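Local coordinates for protein RTX-adhesin (PDB 5IRB) that forms part of a 1.5-MDa calcium-binding RTX adhesin that binds its Antarctic bacterium to diatoms and ice, here as a row of beta-sandwich domains, at residues Pro5-Asp13 with Val82-Asn90; Ala243-Thr253 with Ala290-Ala298. All blocks are in the same frame, centred on the assembly; numbering follows the deposited sequence.

Contact 1: Pro5-Asp13 with Val82-Asn90; sequences PLLINLDID and VDASVVVTN
I8 and V88 reach toward each other tip to tip across the interior of the N-terminal beta sandwich, a worked example of two strands that meet by apolar packing. Strand 8-12 is an edge strand of one sheet and strand 82-89 an inner strand of the other; their axes approach to 7.8 Å and run roughly antiparallel, at 143°.

Aliphatic side chains carry the contact. I8 has CG1 between its backbone N and carbonyl carbon (chi1 51°), and CD1 at the end of that branch touches two valines at once, V86 CG1 and V88 CG1, each at 3.7 Å. L6 extends this row toward N90, its CD1 lying 4.0 Å from V88 CG2. At the other end I12 CD1 comes down on A84 CB at 3.6 Å. L10 CB packs 3.9 Å from V86 CG1, and L10 CD2 borders A84 CB.

A second kind of contact is methyl against backbone. With CG anti to the backbone N (chi1 175°), L10 sends CD2 onto the main chain, 3.7 Å from S85 C.

Polar groups appear at the margin. L6 CD2 lies 3.9 Å from N90 ND2, an amide nitrogen whose hydrogen bond goes to Q94. I12 belongs, with E102, to a magnesium site seen for this protein, though none is bound to this chain here.

V36 of strand 29-38 closes the packing around L10, V86 and V88, and L48 and V46 of the adjoining strand 43-50 flank A84 and V86. Polar links between the sheets run beside the contact, from L10 O to S100 OG and by backbone from L6 to Q95. Between the two segments themselves there is no hydrogen bond, and their direct contact is shape matching and apolar burial.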
loop_
_atom_site.group_PDB
_atom_site.type_symbol
_atom_site.label_atom_id
_atom_site.label_comp_id
_atom_site.label_asym_id
_atom_site.label_seq_id
_atom_site.Cartn_x
_atom_site.Cartn_y
_atom_site.Cartn_z
ATOM N N PRO A 5 48.895 36.409 -30.889
ATOM C CA PRO A 5 48.027 35.257 -30.603
ATOM C C PRO A 5 46.585 35.700 -30.778
ATOM O O PRO A 5 46.274 36.834 -30.441
ATOM C CB PRO A 5 48.310 34.917 -29.132
ATOM C CG PRO A 5 49.184 35.998 -28.601
ATOM C CD PRO A 5 49.728 36.812 -29.745
ATOM N N LEU A 6 45.692 34.839 -31.229
ATOM C CA LEU A 6 44.291 35.243 -31.256
ATOM C C LEU A 6 43.652 35.132 -29.877
ATOM O O LEU A 6 43.908 34.170 -29.159
ATOM C CB LEU A 6 43.513 34.413 -32.277
ATOM C CG LEU A 6 44.025 34.526 -33.708
ATOM C CD1 LEU A 6 43.474 33.428 -34.594
ATOM C CD2 LEU A 6 43.721 35.912 -34.261
ATOM N N LEU A 7 42.880 36.145 -29.492
ATOM C CA LEU A 7 42.176 36.127 -28.209
ATOM C C LEU A 7 40.718 35.659 -28.423
ATOM O O LEU A 7 39.911 36.357 -29.046
ATOM C CB LEU A 7 42.245 37.497 -27.537
ATOM C CG LEU A 7 43.723 37.928 -27.384
ATOM C CD1 LEU A 7 43.885 39.275 -26.689
ATOM C CD2 LEU A 7 44.599 36.849 -26.696
ATOM N N ILE A 8 40.410 34.455 -27.949
ATOM C CA ILE A 8 39.053 33.894 -28.051
ATOM C C ILE A 8 38.456 33.409 -26.731
ATOM O O ILE A 8 39.157 33.211 -25.740
ATOM C CB ILE A 8 39.030 32.713 -29.030
ATOM C CG1 ILE A 8 40.142 31.734 -28.649
ATOM C CG2 ILE A 8 39.237 33.199 -30.460
ATOM C CD1 ILE A 8 40.069 30.424 -29.358
ATOM N N ASN A 9 37.142 33.214 -26.753
ATOM C CA ASN A 9 36.383 32.747 -25.608
ATOM C C ASN A 9 35.556 31.525 -26.016
ATOM O O ASN A 9 34.928 31.529 -27.068
ATOM C CB ASN A 9 35.482 33.863 -25.067
ATOM C CG ASN A 9 34.924 33.550 -23.687
ATOM O OD1 ASN A 9 35.586 33.777 -22.673
ATOM N ND2 ASN A 9 33.698 33.031 -23.641
ATOM N N LEU A 10 35.535 30.500 -25.172
ATOM C CA LEU A 10 34.851 29.252 -25.485
ATOM C C LEU A 10 33.698 29.027 -24.514
ATOM O O LEU A 10 33.897 29.026 -23.305
ATOM C CB LEU A 10 35.815 28.071 -25.395
ATOM C CG LEU A 10 35.266 26.644 -25.581
ATOM C CD1 LEU A 10 34.666 26.466 -26.965
ATOM C CD2 LEU A 10 36.335 25.591 -25.320
ATOM N N ASP A 11 32.492 28.865 -25.047
ATOM C CA ASP A 11 31.326 28.583 -24.216
ATOM C C ASP A 11 30.700 27.272 -24.602
ATOM O O ASP A 11 30.652 26.915 -25.783
ATOM C CB ASP A 11 30.263 29.673 -24.327
ATOM C CG ASP A 11 30.576 30.890 -23.486
ATOM O OD1 ASP A 11 30.425 30.805 -22.243
ATOM O OD2 ASP A 11 30.948 31.935 -24.058
ATOM N N ILE A 12 30.195 26.576 -23.585
ATOM C CA ILE A 12 29.447 25.342 -23.748
ATOM C C ILE A 12 28.009 25.636 -23.347
ATOM O O ILE A 12 27.769 26.219 -22.288
ATOM C CB ILE A 12 30.031 24.200 -22.889
ATOM C CG1 ILE A 12 31.544 24.068 -23.134
ATOM C CG2 ILE A 12 29.301 22.885 -23.148
ATOM C CD1 ILE A 12 32.314 23.480 -21.956
ATOM N N ASP A 13 27.058 25.290 -24.210
ATOM C CA ASP A 13 25.640 25.451 -23.883
ATOM C C ASP A 13 25.241 24.467 -22.789
ATOM O O ASP A 13 25.880 23.422 -22.645
ATOM C CB ASP A 13 24.775 25.228 -25.127
ATOM C CG ASP A 13 25.078 26.212 -26.233
ATOM O OD1 ASP A 13 25.266 27.407 -25.936
ATOM O OD2 ASP A 13 25.154 25.789 -27.403
ATOM N N VAL A 82 32.044 18.830 -17.757
ATOM C CA VAL A 82 32.654 18.693 -19.066
ATOM C C VAL A 82 33.861 19.653 -19.129
ATOM O O VAL A 82 33.690 20.852 -18.933
ATOM C CB VAL A 82 31.658 19.026 -20.183
ATOM C CG1 VAL A 82 32.356 18.963 -21.550
ATOM C CG2 VAL A 82 30.450 18.091 -20.142
ATOM N N ASP A 83 35.061 19.136 -19.399
ATOM C CA ASP A 83 36.222 19.999 -19.674
ATOM C C ASP A 83 36.371 20.204 -21.180
ATOM O O ASP A 83 36.348 19.244 -21.952
ATOM C CB ASP A 83 37.518 19.410 -19.088
ATOM C CG ASP A 83 37.424 19.123 -17.581
ATOM O OD1 ASP A 83 36.990 20.003 -16.799
ATOM O OD2 ASP A 83 37.818 18.008 -17.168
ATOM N N ALA A 84 36.556 21.453 -21.593
ATOM C CA ALA A 84 36.632 21.748 -23.013
ATOM C C ALA A 84 37.797 22.672 -23.330
ATOM O O ALA A 84 38.154 23.531 -22.532
ATOM C CB ALA A 84 35.337 22.375 -23.476
ATOM N N SER A 85 38.389 22.478 -24.492
ATOM C CA SER A 85 39.334 23.463 -25.002
ATOM C C SER A 85 39.204 23.632 -26.515
ATOM O O SER A 85 38.628 22.777 -27.210
ATOM C CB SER A 85 40.762 23.079 -24.605
ATOM O OG SER A 85 41.149 21.865 -25.221
ATOM N N VAL A 86 39.692 24.767 -27.020
ATOM C CA VAL A 86 39.607 25.036 -28.448
ATOM C C VAL A 86 40.927 25.652 -28.959
ATOM O O VAL A 86 41.582 26.410 -28.244
ATOM C CB VAL A 86 38.405 25.952 -28.770
ATOM C CG1 VAL A 86 38.554 27.310 -28.104
ATOM C CG2 VAL A 86 38.187 26.087 -30.292
ATOM N N VAL A 87 41.332 25.269 -30.164
ATOM C CA VAL A 87 42.325 26.037 -30.916
ATOM C C VAL A 87 41.697 26.480 -32.240
ATOM O O VAL A 87 41.002 25.691 -32.892
ATOM C CB VAL A 87 43.608 25.233 -31.153
ATOM C CG1 VAL A 87 43.297 23.914 -31.820
ATOM C CG2 VAL A 87 44.601 26.045 -31.984
ATOM N N VAL A 88 41.887 27.750 -32.596
ATOM C CA VAL A 88 41.353 28.301 -33.835
ATOM C C VAL A 88 42.489 28.890 -34.697
ATOM O O VAL A 88 43.549 29.238 -34.176
ATOM C CB VAL A 88 40.318 29.414 -33.597
ATOM C CG1 VAL A 88 39.197 28.951 -32.679
ATOM C CG2 VAL A 88 41.000 30.674 -33.052
ATOM N N THR A 89 42.243 29.012 -35.996
ATOM C CA THR A 89 43.230 29.541 -36.946
ATOM C C THR A 89 42.541 30.547 -37.836
ATOM O O THR A 89 41.383 30.348 -38.184
ATOM C CB THR A 89 43.843 28.440 -37.824
ATOM O OG1 THR A 89 44.377 27.414 -36.983
ATOM C CG2 THR A 89 44.954 29.019 -38.707
ATOM N N ASN A 90 43.231 31.626 -38.209
ATOM C CA ASN A 90 42.661 32.547 -39.194
ATOM C C ASN A 90 43.383 32.450 -40.527
ATOM O O ASN A 90 44.300 31.644 -40.686
ATOM C CB ASN A 90 42.686 33.999 -38.680
ATOM C CG ASN A 90 44.104 34.608 -38.620
ATOM O OD1 ASN A 90 45.097 34.006 -39.030
ATOM N ND2 ASN A 90 44.179 35.812 -38.086
#

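Contact 2: Ala243-Thr253 with Ala290-Ala298; sequences ATGGDIAEGDT and AVVTSSDAA. With CA (calcium ion), chain D.
S294 and D252 meet where the loop after strand 236-244 crosses from one sheet of the C-terminal beta sandwich to the other, illustrating how a carboxylate can tie a crossing loop to a strand. S294 OG donates to D252 OD2 at 2.5 Å, a very short bond whose exact length deserves caution. The same oxygen is approached from above the carboxylate plane by A249 N, at 2.8 Å, so D252 also grips its own type II turn. Alongside, V292 CG1 packs on D252 CB, and V292 CG2 on A243 CB at 3.8 Å.

Next come the backbone links. T293 N donates to T253 O at 3.0 Å, and one water spans T253 N and T293 O. Another water accepts from S295 N and lies beside D247 O and D252 OD2.

Farther out, the type II' turn G245-I248 presents D247. D247 OD2 touches D296 CB at 3.6 Å, the side chains crossing with carboxylate planes 68° apart; D213 N holds D247 OD2, and N300 N holds D296 OD1. D296, D209 and S211 bind a calcium ion. D296 OD2 coordinates it at 2.2 Å, and D247 OD2 reaches it indirectly, accepting a hydrogen bond from a water that is itself a calcium ligand.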
loop_
_atom_site.group_PDB
_atom_site.type_symbol
_atom_site.label_atom_id
_atom_site.label_comp_id
_atom_site.label_asym_id
_atom_site.label_seq_id
_atom_site.Cartn_x
_atom_site.Cartn_y
_atom_site.Cartn_z
ATOM N N ALA A 243 -22.673 -24.914 29.276
ATOM C CA ALA A 243 -22.409 -24.197 28.023
ATOM C C ALA A 243 -20.894 -24.054 27.980
ATOM O O ALA A 243 -20.347 -23.267 28.728
ATOM C CB ALA A 243 -23.088 -22.849 27.991
ATOM N N THR A 244 -20.236 -24.907 27.195
ATOM C CA THR A 244 -18.787 -24.925 27.036
ATOM C C THR A 244 -18.424 -25.308 25.612
ATOM O O THR A 244 -19.259 -25.804 24.876
ATOM C CB THR A 244 -18.108 -25.945 27.979
ATOM O OG1 THR A 244 -18.570 -27.260 27.634
ATOM C CG2 THR A 244 -18.459 -25.685 29.432
ATOM N N GLY A 245 -17.156 -25.125 25.257
ATOM C CA GLY A 245 -16.639 -25.508 23.950
ATOM C C GLY A 245 -16.758 -24.415 22.901
ATOM O O GLY A 245 -17.447 -23.408 23.103
ATOM N N GLY A 246 -16.111 -24.620 21.759
ATOM C CA GLY A 246 -16.183 -23.647 20.678
ATOM C C GLY A 246 -15.813 -22.262 21.179
ATOM O O GLY A 246 -14.856 -22.110 21.936
ATOM N N ASP A 247 -16.583 -21.255 20.777
ATOM C CA ASP A 247 -16.351 -19.887 21.219
ATOM C C ASP A 247 -17.204 -19.467 22.407
ATOM O O ASP A 247 -17.257 -18.283 22.746
ATOM C CB ASP A 247 -16.603 -18.934 20.051
ATOM C CG ASP A 247 -15.503 -18.990 19.037
ATOM O OD1 ASP A 247 -14.321 -19.073 19.444
ATOM O OD2 ASP A 247 -15.838 -19.037 17.848
ATOM N N ILE A 248 -17.868 -20.424 23.047
ATOM C CA ILE A 248 -18.666 -20.095 24.227
ATOM C C ILE A 248 -17.748 -19.543 25.320
ATOM O O ILE A 248 -16.668 -20.087 25.575
ATOM C CB ILE A 248 -19.466 -21.322 24.764
ATOM C CG1 ILE A 248 -20.510 -21.774 23.738
ATOM C CG2 ILE A 248 -20.126 -20.992 26.094
ATOM C CD1 ILE A 248 -21.299 -23.040 24.136
ATOM N N ALA A 249 -18.172 -18.469 25.976
ATOM C CA ALA A 249 -17.318 -17.843 26.968
ATOM C C ALA A 249 -18.123 -17.355 28.164
ATOM O O ALA A 249 -19.308 -17.060 28.030
ATOM C CB ALA A 249 -16.564 -16.686 26.343
ATOM N N GLU A 250 -17.479 -17.278 29.323
ATOM C CA GLU A 250 -18.067 -16.622 30.492
ATOM C C GLU A 250 -18.682 -15.288 30.103
ATOM O O GLU A 250 -18.051 -14.503 29.414
ATOM C CB GLU A 250 -17.023 -16.388 31.580
ATOM C CG GLU A 250 -17.611 -15.801 32.864
ATOM C CD GLU A 250 -16.558 -15.500 33.904
ATOM O OE1 GLU A 250 -15.368 -15.775 33.642
ATOM O OE2 GLU A 250 -16.927 -15.013 34.997
ATOM N N GLY A 251 -19.908 -15.024 30.549
ATOM C CA GLY A 251 -20.576 -13.784 30.194
ATOM C C GLY A 251 -21.497 -13.872 28.993
ATOM O O GLY A 251 -22.317 -12.968 28.774
ATOM N N ASP A 252 -21.378 -14.943 28.211
ATOM C CA ASP A 252 -22.273 -15.129 27.081
ATOM C C ASP A 252 -23.734 -15.181 27.541
ATOM O O ASP A 252 -24.042 -15.698 28.617
ATOM C CB ASP A 252 -21.915 -16.411 26.331
ATOM C CG ASP A 252 -20.750 -16.222 25.360
ATOM O OD1 ASP A 252 -20.237 -15.085 25.257
ATOM O OD2 ASP A 252 -20.361 -17.224 24.703
ATOM N N THR A 253 -24.641 -14.705 26.697
ATOM C CA THR A 253 -26.059 -14.697 27.046
ATOM C C THR A 253 -26.675 -16.058 26.798
ATOM O O THR A 253 -26.437 -16.667 25.749
ATOM C CB THR A 253 -26.826 -13.632 26.253
ATOM O OG1 THR A 253 -26.340 -12.336 26.623
ATOM C CG2 THR A 253 -28.338 -13.713 26.552
ATOM N N ALA A 290 -32.480 -24.090 25.267
ATOM C CA ALA A 290 -31.639 -23.071 25.842
ATOM C C ALA A 290 -30.662 -22.675 24.732
ATOM O O ALA A 290 -30.005 -23.541 24.136
ATOM C CB ALA A 290 -30.911 -23.586 27.091
ATOM N N VAL A 291 -30.589 -21.381 24.434
ATOM C CA VAL A 291 -29.735 -20.897 23.342
ATOM C C VAL A 291 -28.635 -19.973 23.852
ATOM O O VAL A 291 -28.915 -18.982 24.518
ATOM C CB VAL A 291 -30.541 -20.169 22.262
ATOM C CG1 VAL A 291 -29.620 -19.706 21.099
ATOM C CG2 VAL A 291 -31.621 -21.077 21.728
ATOM N N VAL A 292 -27.384 -20.335 23.592
ATOM C CA VAL A 292 -26.252 -19.494 23.993
ATOM C C VAL A 292 -25.702 -18.733 22.780
ATOM O O VAL A 292 -25.480 -19.313 21.715
ATOM C CB VAL A 292 -25.153 -20.312 24.667
ATOM C CG1 VAL A 292 -23.888 -19.461 24.913
ATOM C CG2 VAL A 292 -25.701 -20.900 25.994
ATOM N N THR A 293 -25.565 -17.417 22.935
ATOM C CA THR A 293 -25.048 -16.549 21.879
ATOM C C THR A 293 -23.578 -16.237 22.162
ATOM O O THR A 293 -23.247 -15.683 23.213
ATOM C CB THR A 293 -25.847 -15.252 21.753
ATOM O OG1 THR A 293 -27.176 -15.562 21.310
ATOM C CG2 THR A 293 -25.177 -14.303 20.714
ATOM N N SER A 294 -22.699 -16.643 21.245
ATOM C CA SER A 294 -21.280 -16.374 21.404
ATOM C C SER A 294 -20.671 -15.582 20.241
ATOM O O SER A 294 -21.300 -15.338 19.221
ATOM C CB SER A 294 -20.522 -17.685 21.590
ATOM O OG SER A 294 -21.064 -18.464 22.668
ATOM N N SER A 295 -19.424 -15.180 20.423
ATOM C CA SER A 295 -18.701 -14.497 19.368
ATOM C C SER A 295 -17.208 -14.793 19.492
ATOM O O SER A 295 -16.724 -15.115 20.576
ATOM C CB SER A 295 -19.021 -13.001 19.428
ATOM O OG SER A 295 -18.505 -12.477 20.631
ATOM N N ASP A 296 -16.501 -14.762 18.362
ATOM C CA ASP A 296 -15.041 -14.857 18.363
ATOM C C ASP A 296 -14.392 -13.463 18.321
ATOM O O ASP A 296 -15.093 -12.448 18.282
ATOM C CB ASP A 296 -14.556 -15.781 17.217
ATOM C CG ASP A 296 -14.810 -15.210 15.802
ATOM O OD1 ASP A 296 -15.216 -14.033 15.680
ATOM O OD2 ASP A 296 -14.582 -15.954 14.813
ATOM N N ALA A 297 -13.065 -13.406 18.378
ATOM C CA ALA A 297 -12.373 -12.119 18.428
ATOM C C ALA A 297 -12.588 -11.305 17.164
ATOM O O ALA A 297 -12.597 -10.081 17.221
ATOM C CB ALA A 297 -10.853 -12.310 18.681
ATOM N N ALA A 298 -12.773 -11.975 16.029
ATOM C CA ALA A 298 -13.093 -11.274 14.776
ATOM C C ALA A 298 -14.453 -10.610 14.774
ATOM O O ALA A 298 -14.709 -9.771 13.917
ATOM C CB ALA A 298 -13.009 -12.226 13.603
HETATM CA CA CA D . -13.607 -17.699 13.895
HETATM O O HOH W 1 -18.245 -15.877 23.168
HETATM O O HOH W 2 -14.424 -19.189 15.762
HETATM O O HOH W 3 -23.823 -13.485 24.254
HETATM O O HOH W 4 -12.839 -19.410 12.905
HETATM O O HOH W 5 -11.854 -17.557 15.449
#

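In the fold
Contacts 1 and 2 lie in different domains on opposite sides of the chain's centre, their centres about 91 Å apart, yet both use an equivalent element: strands 81-89 and 287-295 hold the same place in their five-stranded sheets. Contact 1 opposes that strand to one in the facing sheet, deep in the sandwich, and is buried and almost wholly apolar. Contact 2 opposes it to the crossover from strand 236-244, in the facing sheet, to strand 253-258, its neighbour, and is only partly buried. The difference is one of emphasis: contact 2 keeps some apolar packing and a buried polar group, S294, satisfied by D252, but adds waters, carboxylates and calcium toward the domain end.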